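Local coordinates for putative cell adhesion protein (Parabacteroides distasonis, PDB 3LIU) that probably serves as a fimbrial subunit of the FimA/Mfa1 family, taking part in building pili on the bacterial surface and in cell adhesion, at residues E202-A208 / N305-V311; K209-S213 / E224-F228; Y235-G241 / K258-Y264. Numbering follows the deposited sequence.

Interaction 1 (E202-A208 / N305-V311); sequences EVFIASA and NHTLLIV
Residues 202-208 and 305-311 form an antiparallel beta pair between strands 193-213 and 308-319 of a mixed sheet, a compact case of strands distant in sequence meeting side by side. The axes of strand segments 202-206 and 308-311 come within 4.8 Å, their N-to-C directions 157° apart. Phe204 faces Ile310 and Ala206 faces Leu308 as hydrogen-bonded pairs: Phe204 N to Ile310 O and Ile310 N to Phe204 O are both 2.8 Å, Ala206 N to Leu308 O is 3.0 Å and Leu308 N to Ala206 O 2.9 Å. Val203-Val311 and Ile205-Leu309 are the non-hydrogen-bonded pairs.

Side chains alternate between two faces. On one, Phe204 takes chi1 p, which lays its ring against Ile310 (m, t): Ile310 CB sits 4.1 Å from the ring centroid in a CH-pi contact, and Phe204 CE1 lies 3.6 Å from Ile310 CG2. Small Ala206 accepts the extended Ile310, CB to CD1 4.2 Å. On the other face, Val203 (t) touches Leu309 (chi1 t), CG1 to CD1 3.9 Å, while Ile205 (m, m) brings CD1 to 4.0 Å from Leu309 CB. This second face packs on Ile178 and Leu180 of strand 172-185, joining two sheets through an apolar layer.

Pairing changes character at Ser207, whose backbone turns to phi/psi 52/44. Its m rotamer directs OG to Gln261 NE2 and, at 2.8 Å, to a water that also lies 3.0 Å from His306 O. Thr307, chi1 m, closes this end: its OG1 donates to Ser207 O at 2.7 Å.

Interaction 2 (K209-S213 / E224-F228); sequences KGVSS and EKDFF
Lys209 NZ forms a salt bridge with Glu224 OE2 at 2.9 Å and donates to Lys225 O, also at 2.9 Å; Glu291 supplies a second carboxylate for this ammonium, and Glu224 hydrogen-bonds onward to Thr288. At the other end, Lys225 NZ donates to Ser213 OG at 2.9 Å and pairs with Glu111. Two waters bridge the segments: one, between backbones, donates to Val211 O (2.8 Å) and accepts from Lys225 N (3.0 Å); the other links the side-chain Ser213 OG (2.7 Å) to Glu224 O (2.8 Å). The segments run 120° apart, 211-213 as strand and 224-228 as irregular loop. Lys209, m and then fully extended, lays its CE 3.9 Å from the centroid of the Phe227 ring, over the face, as a CH-pi contact. Val211 (m) brings CG2 to 3.5 Å from Phe227 CE1, and Lys225, m at chi1 and chi2, passes its CG 3.7 Å from Ser212 CA. Lysine side chains and waters thus provide much of the polar link between loop and strand, and both ammonium groups have carboxylate partners.

Interaction 3 (Y235-G241 / K258-Y264); sequences YLDYKVG and KGLQTKY
How a short parallel strand pair satisfies its backbone is well illustrated by residues 235-241 and 258-264, a peripheral part of a mixed sheet. Strands 238-240 and 262-263 pair Lys239 with Thr262 (CA to CA 4.8 Å) and Val240 with Lys263 (4.9 Å). The bonds alternate as in any parallel pair: Thr262 N donates to Tyr238 O (3.1 Å), Val240 N to Thr262 O (2.9 Å) and Tyr264 N to Val240 O (2.9 Å).

Before the strand, 235-237 forms a 3-10 turn. Leu236 O accepts twice there, from Thr262 OG1 (chi1 m) at 2.6 Å and from Lys239 NZ at 2.9 Å, the m, m, t, t rotamer of Lys239 curling back over its own segment. Tyr235 O receives a weak bond from Tyr238 N and a CA-H...O contact from Gln261 CA at 3.4 Å. Gln261 (m, t) reaches back with NE2 to Lys258 O (3.1 Å) and also to Ser207 OG.

Gly259, with phi/psi 86/158, places its CA 3.5 Å from the centroid of the Tyr235 ring, over the face; a CB here would clash with that ring. Tyr235 OH is held by Glu296 and Lys293, Tyr238 OH by Glu291 O, and Lys258 NZ by carbonyls of Ser297 and Asn298. Side-chain donors thus extend the bonding beyond a brief strand pair, fastening the flanking turn and loop to it.

Overall arrangement
All three contacts involve the same mixed sheet and draw on the long strand 193-213: interaction 1 pairs a strand with it, interaction 2 packs a loop against it, and interaction 3 reaches it through its neighbour 238-240. In sequence, interaction 2 closes before interaction 3 opens, and both fall between the two segments of interaction 1. The centres of interactions 1 and 2 lie about 16 Å apart. Those of interactions 1 and 3 are about 11 Å apart. Between interactions 2 and 3 the centres are about 13 Å apart. Ala208 O to Lys239 N (2.7 Å) and Asn305 OD1 to Lys258 N (2.8 Å) join 1 to 3; Gly210 N to Asp237 O (2.8 Å) joins 2 to 3. One strand thus organises successive chain excursions in this probable pilus subunit.

Interaction 1 (E202-A208 / N305-V311)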
loop_
_atom_site.group_PDB
_atom_site.type_symbol
_atom_site.label_atom_id
_atom_site.label_comp_id
_atom_site.label_asym_id
_atom_site.label_seq_id
_atom_site.Cartn_x
_atom_site.Cartn_y
_atom_site.Cartn_z
ATOM N N GLU A 202 18.567 10.697 -6.312
ATOM C CA GLU A 202 17.096 10.689 -6.237
ATOM C C GLU A 202 16.558 9.249 -6.230
ATOM O O GLU A 202 17.144 8.339 -6.827
ATOM C CB GLU A 202 16.504 11.469 -7.438
ATOM C CG GLU A 202 14.965 11.620 -7.457
ATOM C CD GLU A 202 14.470 12.893 -6.771
ATOM O OE1 GLU A 202 15.310 13.674 -6.292
ATOM O OE2 GLU A 202 13.240 13.130 -6.713
ATOM N N VAL A 203 15.430 9.055 -5.555
ATOM C CA VAL A 203 14.676 7.827 -5.618
ATOM C C VAL A 203 13.228 8.175 -5.937
ATOM O O VAL A 203 12.687 9.158 -5.403
ATOM C CB VAL A 203 14.752 7.069 -4.275
ATOM C CG1 VAL A 203 14.067 5.712 -4.385
ATOM C CG2 VAL A 203 16.232 6.889 -3.829
ATOM N N PHE A 204 12.594 7.435 -6.836
ATOM C CA PHE A 204 11.164 7.657 -7.080
ATOM C C PHE A 204 10.418 6.407 -7.507
ATOM O O PHE A 204 11.029 5.395 -7.874
ATOM C CB PHE A 204 10.907 8.867 -8.031
ATOM C CG PHE A 204 11.157 8.601 -9.512
ATOM C CD1 PHE A 204 12.430 8.561 -10.015
ATOM C CD2 PHE A 204 10.094 8.428 -10.387
ATOM C CE1 PHE A 204 12.671 8.347 -11.368
ATOM C CE2 PHE A 204 10.307 8.209 -11.754
ATOM C CZ PHE A 204 11.603 8.190 -12.251
ATOM N N ILE A 205 9.089 6.492 -7.422
ATOM C CA ILE A 205 8.229 5.377 -7.747
ATOM C C ILE A 205 7.407 5.700 -8.985
ATOM O O ILE A 205 6.958 6.847 -9.132
ATOM C CB ILE A 205 7.244 5.080 -6.582
ATOM C CG1 ILE A 205 7.997 4.812 -5.287
ATOM C CG2 ILE A 205 6.271 3.909 -6.961
ATOM C CD1 ILE A 205 9.013 3.674 -5.307
ATOM N N ALA A 206 7.228 4.719 -9.871
ATOM C CA ALA A 206 6.393 4.894 -11.093
ATOM C C ALA A 206 5.356 3.777 -11.137
ATOM O O ALA A 206 5.582 2.711 -10.593
ATOM C CB ALA A 206 7.269 4.878 -12.373
ATOM N N SER A 207 4.226 3.996 -11.805
ATOM C CA SER A 207 3.153 3.010 -11.845
ATOM C C SER A 207 2.693 2.496 -10.488
ATOM O O SER A 207 2.431 1.309 -10.327
ATOM C CB SER A 207 3.502 1.817 -12.756
ATOM O OG SER A 207 3.759 2.281 -14.071
ATOM N N ALA A 208 2.528 3.416 -9.533
ATOM C CA ALA A 208 1.857 3.134 -8.259
ATOM C C ALA A 208 0.363 3.189 -8.543
ATOM O O ALA A 208 -0.117 4.205 -9.056
ATOM C CB ALA A 208 2.242 4.214 -7.200
ATOM N N ASN A 305 2.876 -2.243 -16.577
ATOM C CA ASN A 305 2.957 -1.100 -15.644
ATOM C C ASN A 305 2.919 -1.635 -14.219
ATOM O O ASN A 305 2.082 -1.271 -13.388
ATOM C CB ASN A 305 1.817 -0.076 -15.850
ATOM C CG ASN A 305 2.177 1.054 -16.851
ATOM O OD1 ASN A 305 3.292 1.089 -17.401
ATOM N ND2 ASN A 305 1.198 1.994 -17.097
ATOM N N HIS A 306 3.855 -2.526 -13.941
ATOM C CA HIS A 306 4.144 -2.896 -12.572
ATOM C C HIS A 306 4.786 -1.726 -11.896
ATOM O O HIS A 306 5.452 -0.919 -12.551
ATOM C CB HIS A 306 5.085 -4.077 -12.572
ATOM C CG HIS A 306 4.417 -5.341 -12.982
ATOM N ND1 HIS A 306 3.404 -5.906 -12.239
ATOM C CD2 HIS A 306 4.595 -6.140 -14.057
ATOM C CE1 HIS A 306 2.998 -7.011 -12.838
ATOM N NE2 HIS A 306 3.692 -7.166 -13.949
ATOM N N THR A 307 4.593 -1.630 -10.592
ATOM C CA THR A 307 5.186 -0.553 -9.814
ATOM C C THR A 307 6.704 -0.679 -9.822
ATOM O O THR A 307 7.235 -1.781 -9.597
ATOM C CB THR A 307 4.659 -0.600 -8.384
ATOM O OG1 THR A 307 3.245 -0.450 -8.429
ATOM C CG2 THR A 307 5.243 0.475 -7.508
ATOM N N LEU A 308 7.369 0.442 -10.135
ATOM C CA LEU A 308 8.832 0.497 -10.247
ATOM C C LEU A 308 9.367 1.360 -9.139
ATOM O O LEU A 308 8.760 2.392 -8.798
ATOM C CB LEU A 308 9.280 1.122 -11.604
ATOM C CG LEU A 308 8.687 0.546 -12.891
ATOM C CD1 LEU A 308 9.170 1.281 -14.142
ATOM C CD2 LEU A 308 8.940 -0.960 -13.058
ATOM N N LEU A 309 10.521 0.946 -8.612
ATOM C CA LEU A 309 11.408 1.806 -7.910
ATOM C C LEU A 309 12.550 2.152 -8.833
ATOM O O LEU A 309 13.243 1.271 -9.378
ATOM C CB LEU A 309 11.910 1.184 -6.587
ATOM C CG LEU A 309 12.847 2.136 -5.809
ATOM C CD1 LEU A 309 12.609 2.118 -4.312
ATOM C CD2 LEU A 309 14.322 1.895 -6.131
ATOM N N ILE A 310 12.749 3.453 -9.017
ATOM C CA ILE A 310 13.800 3.952 -9.892
ATOM C C ILE A 310 14.745 4.867 -9.112
ATOM O O ILE A 310 14.287 5.792 -8.389
ATOM C CB ILE A 310 13.182 4.731 -11.088
ATOM C CG1 ILE A 310 12.121 3.882 -11.790
ATOM C CG2 ILE A 310 14.294 5.177 -12.151
ATOM C CD1 ILE A 310 11.422 4.580 -13.002
ATOM N N VAL A 311 16.055 4.590 -9.207
ATOM C CA VAL A 311 17.085 5.455 -8.641
ATOM C C VAL A 311 17.864 6.204 -9.720
ATOM O O VAL A 311 18.004 5.727 -10.860
ATOM C CB VAL A 311 18.052 4.697 -7.702
ATOM C CG1 VAL A 311 17.232 3.812 -6.688
ATOM C CG2 VAL A 311 18.991 3.860 -8.489
HETATM O O HOH W 1 5.861 0.724 -14.971
#

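Interaction 2 (K209-S213 / E224-F228)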
loop_
_atom_site.group_PDB
_atom_site.type_symbol
_atom_site.label_atom_id
_atom_site.label_comp_id
_atom_site.label_asym_id
_atom_site.label_seq_id
_atom_site.Cartn_x
_atom_site.Cartn_y
_atom_site.Cartn_z
ATOM N N LYS A 209 -0.372 2.117 -8.262
ATOM C CA LYS A 209 -1.825 2.206 -8.362
ATOM C C LYS A 209 -2.295 3.211 -7.319
ATOM O O LYS A 209 -1.947 3.123 -6.139
ATOM C CB LYS A 209 -2.493 0.856 -8.236
ATOM C CG LYS A 209 -2.391 0.059 -9.523
ATOM C CD LYS A 209 -3.274 -1.138 -9.589
ATOM C CE LYS A 209 -3.195 -1.806 -10.981
ATOM N NZ LYS A 209 -3.994 -3.041 -11.097
ATOM N N GLY A 210 -3.036 4.214 -7.778
ATOM C CA GLY A 210 -3.457 5.279 -6.894
ATOM C C GLY A 210 -4.848 5.103 -6.373
ATOM O O GLY A 210 -5.362 5.975 -5.673
ATOM N N VAL A 211 -5.465 3.971 -6.726
ATOM C CA VAL A 211 -6.798 3.596 -6.236
ATOM C C VAL A 211 -6.771 2.155 -5.728
ATOM O O VAL A 211 -5.969 1.327 -6.186
ATOM C CB VAL A 211 -7.910 3.699 -7.302
ATOM C CG1 VAL A 211 -8.209 5.144 -7.715
ATOM C CG2 VAL A 211 -7.560 2.820 -8.547
ATOM N N SER A 212 -7.672 1.873 -4.786
ATOM C CA SER A 212 -7.808 0.552 -4.123
ATOM C C SER A 212 -9.226 0.387 -3.585
ATOM O O SER A 212 -9.919 1.367 -3.291
ATOM C CB SER A 212 -6.807 0.410 -2.953
ATOM O OG SER A 212 -6.999 -0.796 -2.178
ATOM N N SER A 213 -9.672 -0.847 -3.439
ATOM C CA SER A 213 -10.862 -1.125 -2.606
ATOM C C SER A 213 -10.488 -0.860 -1.120
ATOM O O SER A 213 -9.330 -0.975 -0.743
ATOM C CB SER A 213 -11.315 -2.587 -2.791
ATOM O OG SER A 213 -11.813 -2.768 -4.093
ATOM N N GLU A 224 -6.865 -4.950 -4.470
ATOM C CA GLU A 224 -6.391 -4.335 -5.705
ATOM C C GLU A 224 -7.536 -4.052 -6.647
ATOM O O GLU A 224 -8.432 -4.893 -6.825
ATOM C CB GLU A 224 -5.418 -5.291 -6.434
ATOM C CG GLU A 224 -4.811 -4.704 -7.748
ATOM C CD GLU A 224 -3.776 -5.626 -8.389
ATOM O OE1 GLU A 224 -3.592 -6.745 -7.891
ATOM O OE2 GLU A 224 -3.113 -5.215 -9.370
ATOM N N LYS A 225 -7.481 -2.896 -7.294
ATOM C CA LYS A 225 -8.428 -2.560 -8.363
ATOM C C LYS A 225 -7.854 -2.966 -9.711
ATOM O O LYS A 225 -6.712 -2.622 -10.036
ATOM C CB LYS A 225 -8.673 -1.063 -8.414
ATOM C CG LYS A 225 -9.523 -0.464 -7.294
ATOM C CD LYS A 225 -10.865 -1.185 -7.101
ATOM C CE LYS A 225 -11.853 -0.285 -6.338
ATOM N NZ LYS A 225 -13.110 -0.977 -5.953
ATOM N N ASP A 226 -8.649 -3.701 -10.494
ATOM C CA ASP A 226 -8.316 -3.948 -11.880
ATOM C C ASP A 226 -8.336 -2.633 -12.629
ATOM O O ASP A 226 -9.149 -1.759 -12.335
ATOM C CB ASP A 226 -9.332 -4.876 -12.531
ATOM C CG ASP A 226 -9.235 -6.271 -12.051
ATOM O OD1 ASP A 226 -8.301 -6.631 -11.331
ATOM O OD2 ASP A 226 -10.103 -7.039 -12.428
ATOM N N PHE A 227 -7.451 -2.501 -13.605
ATOM C CA PHE A 227 -7.381 -1.300 -14.469
ATOM C C PHE A 227 -7.771 -1.669 -15.887
ATOM O O PHE A 227 -7.691 -2.829 -16.278
ATOM C CB PHE A 227 -5.972 -0.700 -14.451
ATOM C CG PHE A 227 -5.697 0.265 -13.320
ATOM C CD1 PHE A 227 -6.195 0.048 -12.015
ATOM C CD2 PHE A 227 -4.848 1.338 -13.536
ATOM C CE1 PHE A 227 -5.854 0.906 -10.965
ATOM C CE2 PHE A 227 -4.494 2.220 -12.491
ATOM C CZ PHE A 227 -4.980 2.020 -11.219
ATOM N N PHE A 228 -8.190 -0.672 -16.660
ATOM C CA PHE A 228 -8.642 -0.885 -18.028
ATOM C C PHE A 228 -9.810 -1.901 -18.107
ATOM O O PHE A 228 -10.665 -1.904 -17.210
ATOM C CB PHE A 228 -7.440 -1.220 -18.920
ATOM C CG PHE A 228 -6.432 -0.112 -18.961
ATOM C CD1 PHE A 228 -6.738 1.086 -19.604
ATOM C CD2 PHE A 228 -5.242 -0.211 -18.292
ATOM C CE1 PHE A 228 -5.845 2.152 -19.593
ATOM C CE2 PHE A 228 -4.326 0.848 -18.303
ATOM C CZ PHE A 228 -4.624 2.016 -18.949
HETATM O O HOH W 2 -5.151 -1.314 -6.294
HETATM O O HOH W 3 -10.672 -5.001 -5.183
#

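Interaction 3 (Y235-G241 / K258-Y264)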
loop_
_atom_site.group_PDB
_atom_site.type_symbol
_atom_site.label_atom_id
_atom_site.label_comp_id
_atom_site.label_asym_id
_atom_site.label_seq_id
_atom_site.Cartn_x
_atom_site.Cartn_y
_atom_site.Cartn_z
ATOM N N TYR A 235 -4.672 5.242 -17.083
ATOM C CA TYR A 235 -3.347 5.742 -16.837
ATOM C C TYR A 235 -3.290 6.874 -15.778
ATOM O O TYR A 235 -2.341 6.954 -15.005
ATOM C CB TYR A 235 -2.666 6.185 -18.132
ATOM C CG TYR A 235 -2.225 5.054 -19.067
ATOM C CD1 TYR A 235 -1.467 3.966 -18.601
ATOM C CD2 TYR A 235 -2.512 5.090 -20.404
ATOM C CE1 TYR A 235 -1.078 2.935 -19.451
ATOM C CE2 TYR A 235 -2.100 4.049 -21.267
ATOM C CZ TYR A 235 -1.380 2.985 -20.770
ATOM O OH TYR A 235 -0.972 1.968 -21.574
ATOM N N LEU A 236 -4.263 7.770 -15.760
ATOM C CA LEU A 236 -4.215 8.884 -14.797
ATOM C C LEU A 236 -4.346 8.362 -13.335
ATOM O O LEU A 236 -4.010 9.077 -12.382
ATOM C CB LEU A 236 -5.319 9.898 -15.080
ATOM C CG LEU A 236 -5.189 10.709 -16.383
ATOM C CD1 LEU A 236 -6.475 11.459 -16.603
ATOM C CD2 LEU A 236 -4.019 11.657 -16.367
ATOM N N ASP A 237 -4.823 7.120 -13.196
ATOM C CA ASP A 237 -5.009 6.441 -11.896
ATOM C C ASP A 237 -3.779 5.730 -11.390
ATOM O O ASP A 237 -3.749 5.332 -10.233
ATOM C CB ASP A 237 -6.165 5.457 -11.984
ATOM C CG ASP A 237 -7.498 6.159 -12.242
ATOM O OD1 ASP A 237 -7.932 6.886 -11.328
ATOM O OD2 ASP A 237 -8.091 5.961 -13.318
ATOM N N TYR A 238 -2.796 5.534 -12.269
ATOM C CA TYR A 238 -1.428 5.275 -11.876
ATOM C C TYR A 238 -0.777 6.586 -11.410
ATOM O O TYR A 238 -0.991 7.631 -12.010
ATOM C CB TYR A 238 -0.592 4.688 -13.040
ATOM C CG TYR A 238 -0.849 3.235 -13.370
ATOM C CD1 TYR A 238 -0.528 2.236 -12.458
ATOM C CD2 TYR A 238 -1.345 2.842 -14.616
ATOM C CE1 TYR A 238 -0.709 0.925 -12.753
ATOM C CE2 TYR A 238 -1.539 1.513 -14.913
ATOM C CZ TYR A 238 -1.206 0.553 -13.951
ATOM O OH TYR A 238 -1.379 -0.776 -14.172
ATOM N N LYS A 239 0.057 6.509 -10.369
ATOM C CA LYS A 239 0.726 7.664 -9.825
ATOM C C LYS A 239 2.238 7.529 -9.921
ATOM O O LYS A 239 2.777 6.452 -9.858
ATOM C CB LYS A 239 0.307 7.907 -8.360
ATOM C CG LYS A 239 -1.186 7.906 -8.076
ATOM C CD LYS A 239 -1.995 8.915 -8.919
ATOM C CE LYS A 239 -3.494 8.720 -8.761
ATOM N NZ LYS A 239 -4.296 9.671 -9.599
ATOM N N VAL A 240 2.912 8.657 -10.095
ATOM C CA VAL A 240 4.312 8.681 -10.411
ATOM C C VAL A 240 4.937 9.903 -9.739
ATOM O O VAL A 240 4.324 10.992 -9.678
ATOM C CB VAL A 240 4.596 8.677 -11.948
ATOM C CG1 VAL A 240 4.104 9.989 -12.662
ATOM C CG2 VAL A 240 6.058 8.445 -12.204
ATOM N N GLY A 241 6.169 9.738 -9.268
ATOM C CA GLY A 241 6.819 10.771 -8.442
ATOM C C GLY A 241 7.358 11.990 -9.180
ATOM O O GLY A 241 7.457 13.098 -8.608
ATOM N N LYS A 258 4.165 2.976 -19.282
ATOM C CA LYS A 258 3.238 3.485 -20.277
ATOM C C LYS A 258 2.285 4.493 -19.678
ATOM O O LYS A 258 1.956 4.432 -18.488
ATOM C CB LYS A 258 2.443 2.347 -20.943
ATOM C CG LYS A 258 3.288 1.357 -21.714
ATOM C CD LYS A 258 4.134 2.061 -22.812
ATOM C CE LYS A 258 4.912 1.129 -23.672
ATOM N NZ LYS A 258 5.681 1.903 -24.723
ATOM N N GLY A 259 1.854 5.422 -20.529
ATOM C CA GLY A 259 0.818 6.386 -20.219
ATOM C C GLY A 259 1.235 7.671 -19.512
ATOM O O GLY A 259 2.275 7.755 -18.830
ATOM N N LEU A 260 0.390 8.683 -19.656
ATOM C CA LEU A 260 0.503 9.862 -18.825
ATOM C C LEU A 260 -0.114 9.499 -17.485
ATOM O O LEU A 260 -1.309 9.371 -17.354
ATOM C CB LEU A 260 -0.208 11.064 -19.456
ATOM C CG LEU A 260 -0.293 12.407 -18.712
ATOM C CD1 LEU A 260 1.093 12.956 -18.377
ATOM C CD2 LEU A 260 -1.072 13.467 -19.561
ATOM N N GLN A 261 0.747 9.360 -16.496
ATOM C CA GLN A 261 0.369 9.055 -15.150
ATOM C C GLN A 261 0.363 10.380 -14.363
ATOM O O GLN A 261 0.985 11.371 -14.747
ATOM C CB GLN A 261 1.403 8.073 -14.556
ATOM C CG GLN A 261 1.523 6.799 -15.387
ATOM C CD GLN A 261 2.369 5.714 -14.710
ATOM O OE1 GLN A 261 2.817 5.876 -13.567
ATOM N NE2 GLN A 261 2.538 4.590 -15.398
ATOM N N THR A 262 -0.350 10.375 -13.247
ATOM C CA THR A 262 -0.486 11.561 -12.402
ATOM C C THR A 262 0.664 11.699 -11.403
ATOM O O THR A 262 0.954 10.785 -10.601
ATOM C CB THR A 262 -1.841 11.496 -11.675
ATOM O OG1 THR A 262 -2.901 11.422 -12.654
ATOM C CG2 THR A 262 -2.067 12.714 -10.738
ATOM N N LYS A 263 1.320 12.859 -11.440
ATOM C CA LYS A 263 2.360 13.166 -10.494
ATOM C C LYS A 263 1.836 13.294 -9.071
ATOM O O LYS A 263 0.827 13.951 -8.809
ATOM C CB LYS A 263 3.024 14.456 -10.868
ATOM C CG LYS A 263 4.186 14.869 -9.965
ATOM C CD LYS A 263 5.073 15.861 -10.706
ATOM C CE LYS A 263 5.487 17.030 -9.890
ATOM N NZ LYS A 263 4.399 17.965 -9.807
ATOM N N TYR A 264 2.542 12.655 -8.172
ATOM C CA TYR A 264 2.277 12.747 -6.760
ATOM C C TYR A 264 3.635 12.947 -6.104
ATOM O O TYR A 264 4.459 12.028 -6.079
ATOM C CB TYR A 264 1.549 11.471 -6.278
ATOM C CG TYR A 264 1.172 11.445 -4.828
ATOM C CD1 TYR A 264 0.828 12.612 -4.149
ATOM C CD2 TYR A 264 1.097 10.248 -4.141
ATOM C CE1 TYR A 264 0.495 12.594 -2.817
ATOM C CE2 TYR A 264 0.766 10.229 -2.781
ATOM C CZ TYR A 264 0.468 11.405 -2.138
ATOM O OH TYR A 264 0.156 11.419 -0.817
#